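PDB 4RXL: molybdenum ABC transporter, periplasmic molybdenum-binding protein from Vibrio cholerae, which binds tungstate and probably molybdate, probably delivering them to a ModB-ModC membrane transporter. Local coordinates for residues T5-M14 against A51-A59; K77-L86 against H192-Q201. One frame throughout, in Å; residues are numbered along the deposited sequence.

Contact 1: T5-M14 against A51-A59. With WO4 (tungstate(VI)ion), chain B.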
# COMPACT_ATOMS: atom_id res chain seq x y z
N THR A 5 13.17 20.32 10.31
CA THR A 5 12.95 18.85 10.04
C THR A 5 11.47 18.44 9.87
O THR A 5 10.69 18.45 10.83
CB THR A 5 13.54 17.98 11.18
OG1 THR A 5 12.95 18.33 12.43
CG2 THR A 5 15.05 18.16 11.28
N LEU A 6 11.09 18.04 8.65
CA LEU A 6 9.74 17.50 8.38
C LEU A 6 9.71 15.97 8.48
O LEU A 6 10.55 15.30 7.90
CB LEU A 6 9.20 17.87 7.00
CG LEU A 6 8.65 19.28 6.76
CD1 LEU A 6 7.82 19.26 5.49
CD2 LEU A 6 7.82 19.81 7.92
N HIS A 7 8.70 15.44 9.18
CA HIS A 7 8.51 14.01 9.37
C HIS A 7 7.33 13.51 8.57
O HIS A 7 6.21 13.94 8.76
CB HIS A 7 8.22 13.73 10.83
CG HIS A 7 9.38 13.99 11.73
ND1 HIS A 7 10.29 13.01 12.06
CD2 HIS A 7 9.77 15.10 12.39
CE1 HIS A 7 11.20 13.51 12.87
NE2 HIS A 7 10.91 14.78 13.09
N ILE A 8 7.61 12.61 7.64
CA ILE A 8 6.62 12.05 6.75
C ILE A 8 6.40 10.59 7.12
O ILE A 8 7.33 9.78 7.07
CB ILE A 8 7.07 12.16 5.29
CG1 ILE A 8 7.23 13.61 4.88
CG2 ILE A 8 6.05 11.45 4.39
CD1 ILE A 8 8.02 13.78 3.60
N TYR A 9 5.17 10.26 7.45
CA TYR A 9 4.77 8.88 7.74
C TYR A 9 4.03 8.37 6.54
O TYR A 9 3.05 8.99 6.14
CB TYR A 9 3.86 8.88 8.98
CG TYR A 9 4.57 8.86 10.31
CD1 TYR A 9 5.54 9.78 10.62
CD2 TYR A 9 4.25 7.90 11.27
CE1 TYR A 9 6.25 9.76 11.83
CE2 TYR A 9 4.90 7.87 12.49
CZ TYR A 9 5.89 8.79 12.76
OH TYR A 9 6.53 8.74 13.98
N ALA A 10 4.44 7.26 5.92
CA ALA A 10 3.81 6.80 4.68
C ALA A 10 3.68 5.29 4.64
O ALA A 10 4.60 4.56 5.00
CB ALA A 10 4.61 7.25 3.47
N ALA A 11 2.53 4.83 4.14
CA ALA A 11 2.30 3.44 3.84
C ALA A 11 3.51 2.80 3.16
O ALA A 11 4.15 3.38 2.26
CB ALA A 11 1.11 3.32 2.93
N SER A 12 3.83 1.59 3.55
CA SER A 12 4.93 0.89 2.98
C SER A 12 4.91 0.81 1.46
O SER A 12 5.97 0.85 0.84
CB SER A 12 5.01 -0.52 3.53
OG SER A 12 5.25 -0.47 4.94
N SER A 13 3.74 0.71 0.83
CA SER A 13 3.70 0.63 -0.63
C SER A 13 4.20 1.94 -1.28
O SER A 13 4.46 1.96 -2.47
CB SER A 13 2.27 0.30 -1.15
OG SER A 13 1.31 1.22 -0.67
N MET A 14 4.25 3.02 -0.50
CA MET A 14 4.77 4.31 -0.98
C MET A 14 6.30 4.50 -0.84
O MET A 14 6.85 5.56 -1.26
CB MET A 14 4.02 5.45 -0.28
CG MET A 14 2.72 5.84 -1.01
SD MET A 14 2.99 6.94 -2.48
CE MET A 14 1.32 7.03 -3.17
N ALA A 51 3.17 10.59 18.15
CA ALA A 51 4.40 10.56 17.34
C ALA A 51 4.52 11.82 16.51
O ALA A 51 3.53 12.25 15.92
CB ALA A 51 4.41 9.35 16.44
N PRO A 52 5.73 12.43 16.47
CA PRO A 52 5.87 13.64 15.65
C PRO A 52 5.77 13.27 14.18
O PRO A 52 6.47 12.37 13.67
CB PRO A 52 7.26 14.18 16.00
CG PRO A 52 7.68 13.45 17.22
CD PRO A 52 6.98 12.13 17.20
N ALA A 53 4.82 13.90 13.53
CA ALA A 53 4.52 13.58 12.17
C ALA A 53 3.93 14.84 11.61
O ALA A 53 3.07 15.45 12.22
CB ALA A 53 3.53 12.44 12.09
N ASP A 54 4.47 15.27 10.48
CA ASP A 54 3.96 16.47 9.81
C ASP A 54 2.99 16.09 8.71
O ASP A 54 2.04 16.81 8.45
CB ASP A 54 5.14 17.28 9.27
CG ASP A 54 6.03 17.80 10.39
OD1 ASP A 54 5.61 18.73 11.11
OD2 ASP A 54 7.17 17.28 10.58
N LEU A 55 3.25 14.98 8.06
CA LEU A 55 2.45 14.49 6.93
C LEU A 55 2.24 13.01 7.07
O LEU A 55 3.15 12.30 7.54
CB LEU A 55 3.18 14.71 5.60
CG LEU A 55 3.53 16.11 5.11
CD1 LEU A 55 4.27 16.00 3.79
CD2 LEU A 55 2.27 16.93 4.95
N PHE A 56 1.09 12.56 6.59
CA PHE A 56 0.73 11.14 6.57
C PHE A 56 0.14 10.72 5.25
O PHE A 56 -0.78 11.32 4.77
CB PHE A 56 -0.28 10.87 7.69
CG PHE A 56 -0.81 9.43 7.75
CD1 PHE A 56 0.02 8.31 7.68
CD2 PHE A 56 -2.15 9.20 7.91
CE1 PHE A 56 -0.51 7.03 7.79
CE2 PHE A 56 -2.67 7.92 7.98
CZ PHE A 56 -1.85 6.84 7.95
N ILE A 57 0.70 9.70 4.63
CA ILE A 57 0.14 9.13 3.41
C ILE A 57 -0.34 7.73 3.74
O ILE A 57 0.44 6.85 4.10
CB ILE A 57 1.18 9.05 2.27
CG1 ILE A 57 1.66 10.48 1.91
CG2 ILE A 57 0.65 8.31 1.04
CD1 ILE A 57 2.84 10.50 0.96
N SER A 58 -1.63 7.51 3.61
CA SER A 58 -2.24 6.19 3.86
C SER A 58 -2.52 5.45 2.57
O SER A 58 -2.73 6.06 1.53
CB SER A 58 -3.55 6.43 4.60
OG SER A 58 -4.19 5.22 4.91
N ALA A 59 -2.57 4.11 2.63
CA ALA A 59 -2.96 3.30 1.49
C ALA A 59 -4.47 3.03 1.42
O ALA A 59 -4.94 2.29 0.53
CB ALA A 59 -2.17 2.02 1.47
W WO4 B . 0.22 -0.75 3.17
O1 WO4 B . 1.52 -2.08 3.95
O2 WO4 B . -1.50 -1.56 2.41
O3 WO4 B . -0.29 0.60 4.63
O4 WO4 B . 1.12 0.24 1.60
O HOH W 1 8.25 10.49 14.21
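Two parallel strands, 6-11 and 55-57, run side by side toward the tungstate pocket; the Tyr-9 ring meets Ala-53, and the Asp-54 carboxylate meets the His-7 backbone. Between the backbones, Tyr-9 N to Leu-55 O is almost straight (178°). Where the pairing begins, the carboxylate takes the place of a backbone acceptor: His-7 N gives its hydrogen to the anti lone pair of Asp-54 OD2 (2.8 Å), and His-7 O receives both Asp-54 N and Leu-55 N. OD1 meets Lys-205 in a salt bridge, which probably keeps Asp-54 ionised. Ala-53 CB sits over one face of the Tyr-9 ring, 4.0 Å from its centroid, as a CH-pi contact. A water in the ring plane joins Tyr-9 OH (2.5 Å) to Pro-52 O. Ile-8 CG1 lies beside Leu-55 CD1 (4.0 Å), and the Met-14 side chain crosses Ile-57 at about a right angle, CG on CG2. Ser-13 N donates to tungstate O4 (2.8 Å). The Ser-13 hydroxyl, set between backbone N and carbonyl carbon (chi1 55°), reaches the same oxygen at a very short, doubtful distance and also meets Tyr-197 OH. Strand ends leading into an oxyanion pocket are characteristic of ModA-type periplasmic binding proteins.

Contact 2: K77-L86 against H192-Q201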
# COMPACT_ATOMS: atom_id res chain seq x y z
N LYS A 77 -7.66 19.37 5.06
CA LYS A 77 -6.22 19.16 4.89
C LYS A 77 -5.86 17.74 4.47
O LYS A 77 -4.72 17.31 4.68
CB LYS A 77 -5.52 19.54 6.20
CG LYS A 77 -5.67 21.01 6.56
CD LYS A 77 -4.67 21.88 5.81
CE LYS A 77 -5.08 23.33 5.73
NZ LYS A 77 -4.25 24.02 4.70
N VAL A 78 -6.82 17.02 3.91
CA VAL A 78 -6.59 15.71 3.34
C VAL A 78 -6.92 15.79 1.87
O VAL A 78 -7.97 16.30 1.50
CB VAL A 78 -7.48 14.64 4.01
CG1 VAL A 78 -7.16 13.26 3.47
CG2 VAL A 78 -7.34 14.70 5.52
N VAL A 79 -6.02 15.32 1.02
CA VAL A 79 -6.26 15.34 -0.44
C VAL A 79 -5.85 13.99 -0.98
O VAL A 79 -5.00 13.33 -0.42
CB VAL A 79 -5.49 16.47 -1.16
CG1 VAL A 79 -5.81 17.81 -0.52
CG2 VAL A 79 -3.98 16.22 -1.15
N THR A 80 -6.45 13.51 -2.06
CA THR A 80 -6.06 12.20 -2.59
C THR A 80 -4.89 12.38 -3.55
O THR A 80 -4.88 13.25 -4.42
CB THR A 80 -7.22 11.50 -3.31
OG1 THR A 80 -8.38 11.54 -2.48
CG2 THR A 80 -6.87 10.06 -3.60
N LEU A 81 -3.89 11.56 -3.34
CA LEU A 81 -2.63 11.66 -4.05
C LEU A 81 -2.51 10.71 -5.27
O LEU A 81 -1.91 11.05 -6.29
CB LEU A 81 -1.54 11.34 -3.04
CG LEU A 81 -0.10 11.57 -3.46
CD1 LEU A 81 0.08 13.02 -3.87
CD2 LEU A 81 0.77 11.22 -2.29
N ALA A 82 -3.05 9.51 -5.15
CA ALA A 82 -2.75 8.46 -6.12
C ALA A 82 -3.73 7.30 -5.94
O ALA A 82 -4.42 7.21 -4.93
CB ALA A 82 -1.34 7.96 -5.87
N ALA A 83 -3.74 6.40 -6.92
CA ALA A 83 -4.50 5.17 -6.83
C ALA A 83 -3.63 3.98 -7.18
O ALA A 83 -2.49 4.13 -7.62
CB ALA A 83 -5.71 5.23 -7.75
N ASN A 84 -4.16 2.78 -6.93
CA ASN A 84 -3.39 1.57 -7.20
C ASN A 84 -4.36 0.48 -7.62
O ASN A 84 -5.57 0.70 -7.66
CB ASN A 84 -2.57 1.16 -5.97
CG ASN A 84 -1.20 0.60 -6.30
OD1 ASN A 84 -0.98 -0.03 -7.36
ND2 ASN A 84 -0.27 0.74 -5.37
N SER A 85 -3.80 -0.68 -7.98
CA SER A 85 -4.59 -1.88 -8.18
C SER A 85 -3.94 -2.99 -7.39
O SER A 85 -2.81 -2.88 -6.89
CB SER A 85 -4.73 -2.21 -9.65
OG SER A 85 -3.49 -2.56 -10.20
N LEU A 86 -4.67 -4.09 -7.27
CA LEU A 86 -4.28 -5.24 -6.45
C LEU A 86 -3.99 -6.46 -7.35
O LEU A 86 -4.74 -6.73 -8.30
CB LEU A 86 -5.42 -5.58 -5.49
CG LEU A 86 -5.10 -6.34 -4.20
CD1 LEU A 86 -4.41 -5.43 -3.22
CD2 LEU A 86 -6.38 -6.88 -3.61
N HIS A 192 -12.90 -5.30 -4.79
CA HIS A 192 -12.51 -4.60 -3.56
C HIS A 192 -12.81 -3.11 -3.71
O HIS A 192 -13.08 -2.64 -4.82
CB HIS A 192 -11.02 -4.82 -3.23
CG HIS A 192 -10.09 -4.43 -4.35
ND1 HIS A 192 -9.72 -3.13 -4.58
CD2 HIS A 192 -9.53 -5.16 -5.34
CE1 HIS A 192 -8.93 -3.07 -5.64
NE2 HIS A 192 -8.79 -4.29 -6.12
N GLN A 193 -12.74 -2.37 -2.62
CA GLN A 193 -12.88 -0.95 -2.68
C GLN A 193 -11.74 -0.34 -3.49
O GLN A 193 -10.62 -0.78 -3.42
CB GLN A 193 -12.88 -0.36 -1.28
CG GLN A 193 -14.22 -0.48 -0.56
CD GLN A 193 -15.31 0.38 -1.17
OE1 GLN A 193 -16.25 -0.12 -1.78
NE2 GLN A 193 -15.16 1.68 -1.06
N PRO A 194 -12.04 0.68 -4.26
CA PRO A 194 -10.99 1.36 -5.01
C PRO A 194 -9.83 1.78 -4.11
O PRO A 194 -10.04 2.39 -3.06
CB PRO A 194 -11.70 2.56 -5.62
CG PRO A 194 -13.14 2.19 -5.67
CD PRO A 194 -13.37 1.26 -4.52
N ILE A 195 -8.61 1.44 -4.50
CA ILE A 195 -7.41 1.76 -3.73
C ILE A 195 -6.98 3.19 -3.98
O ILE A 195 -6.71 3.57 -5.11
CB ILE A 195 -6.28 0.82 -4.08
CG1 ILE A 195 -6.72 -0.61 -3.83
CG2 ILE A 195 -5.02 1.17 -3.30
CD1 ILE A 195 -5.91 -1.64 -4.60
N ARG A 196 -6.99 4.00 -2.92
CA ARG A 196 -6.74 5.42 -3.01
C ARG A 196 -5.85 5.80 -1.83
O ARG A 196 -6.03 5.27 -0.72
CB ARG A 196 -8.03 6.21 -2.93
CG ARG A 196 -9.03 5.89 -4.02
CD ARG A 196 -8.62 6.47 -5.37
NE ARG A 196 -9.62 6.18 -6.41
CZ ARG A 196 -9.66 5.06 -7.15
NH1 ARG A 196 -10.64 4.94 -8.04
NH2 ARG A 196 -8.76 4.06 -7.02
N TYR A 197 -4.87 6.66 -2.09
CA TYR A 197 -3.90 7.14 -1.11
C TYR A 197 -4.13 8.58 -0.73
O TYR A 197 -3.77 9.48 -1.47
CB TYR A 197 -2.48 7.07 -1.70
CG TYR A 197 -1.96 5.69 -1.91
CD1 TYR A 197 -2.37 4.95 -2.98
CD2 TYR A 197 -1.00 5.10 -1.04
CE1 TYR A 197 -1.91 3.66 -3.18
CE2 TYR A 197 -0.51 3.84 -1.26
CZ TYR A 197 -0.95 3.12 -2.35
OH TYR A 197 -0.50 1.83 -2.58
N PRO A 198 -4.75 8.83 0.42
CA PRO A 198 -4.82 10.20 0.88
C PRO A 198 -3.50 10.71 1.46
O PRO A 198 -2.73 9.97 2.05
CB PRO A 198 -5.87 10.16 1.98
CG PRO A 198 -5.86 8.77 2.46
CD PRO A 198 -5.46 7.89 1.30
N LEU A 199 -3.30 12.01 1.33
CA LEU A 199 -2.20 12.72 1.94
C LEU A 199 -2.82 13.66 2.95
O LEU A 199 -3.63 14.53 2.58
CB LEU A 199 -1.45 13.49 0.87
CG LEU A 199 -0.49 14.61 1.29
CD1 LEU A 199 0.70 14.04 2.04
CD2 LEU A 199 -0.07 15.39 0.06
N ALA A 200 -2.46 13.47 4.22
CA ALA A 200 -2.98 14.29 5.31
C ALA A 200 -1.91 15.24 5.83
O ALA A 200 -0.78 14.83 6.11
CB ALA A 200 -3.48 13.39 6.42
N GLN A 201 -2.26 16.51 5.98
CA GLN A 201 -1.34 17.49 6.49
C GLN A 201 -1.70 17.68 7.97
O GLN A 201 -2.81 18.13 8.28
CB GLN A 201 -1.51 18.79 5.70
CG GLN A 201 -0.44 19.83 5.95
CD GLN A 201 -0.71 21.14 5.23
OE1 GLN A 201 -1.15 21.14 4.08
NE2 GLN A 201 -0.47 22.27 5.90
O HOH W 2 -3.22 17.63 2.34
O HOH W 3 -1.87 23.29 2.53
O HOH W 4 -8.15 -0.05 -6.97
O HOH W 5 -7.39 -4.37 -8.43
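Asn-84 and Tyr-197 meet obliquely, amide and ring planes 40° apart, where strand 78-84 pairs antiparallel with strand 195-201. Asn-84 ND2 donates to Tyr-197 OH (3.0 Å) with the hydroxyl almost in the amide plane, and Asn-84 CB lies at the ring edge. Thr-173 also receives from ND2, while the phenol oxygen bonds to Ser-13, so both polar ends have second partners that limit their rotation. Beside them, Ile-195 CG2 packs on Asn-84 CB (3.6 Å), and CD1, at the end of the other branch, covers the Ser-85 backbone. Ile-195 O is approached from opposite faces of its carbonyl plane, by Arg-196 NH2 (2.8 Å) and by a longer, bent bond from Asn-84 N. Bent at chi2 (-74°), the arginine folds back to this carbonyl, bringing NH2 within 3.3 Å of Ala-83 CB. Farther along, Val-78 and Pro-198 lie side by side, CG1 against CB at 3.7 Å; Val-79 and Leu-199 do likewise on the other face, with a reciprocal pair of backbone bonds. At the far end Lys-77 CD lies against the Gln-201 amide. Such strands, probably part of the connection between two lobes, with a tyrosine in the second shell of the anion site, fit the hinged periplasmic binding protein fold.

How the contacts relate
Both contacts are largely buried and belong to one mixed sheet, joined where strands 55-57 and 195-201 pair antiparallel through Phe-56 O and Ala-200 N (2.8 Å). Contact 1 is parallel, its segments nearer in sequence (37 residues apart at the closest ends), and it reaches tungstate directly; contact 2 is antiparallel, brings together segments more than 100 residues apart, and stays one shell behind the anion. The junction of the two shells is Ser-13 OG and Tyr-197 OH, 2.7 Å apart, with Ala-59 CB packed on Tyr-197 CE2 beside it. Polar chemistry in contact 1 is mostly main-chain and directed at the anion, whereas contact 2 adds more side-chain and water-mediated links to its backbone pairing.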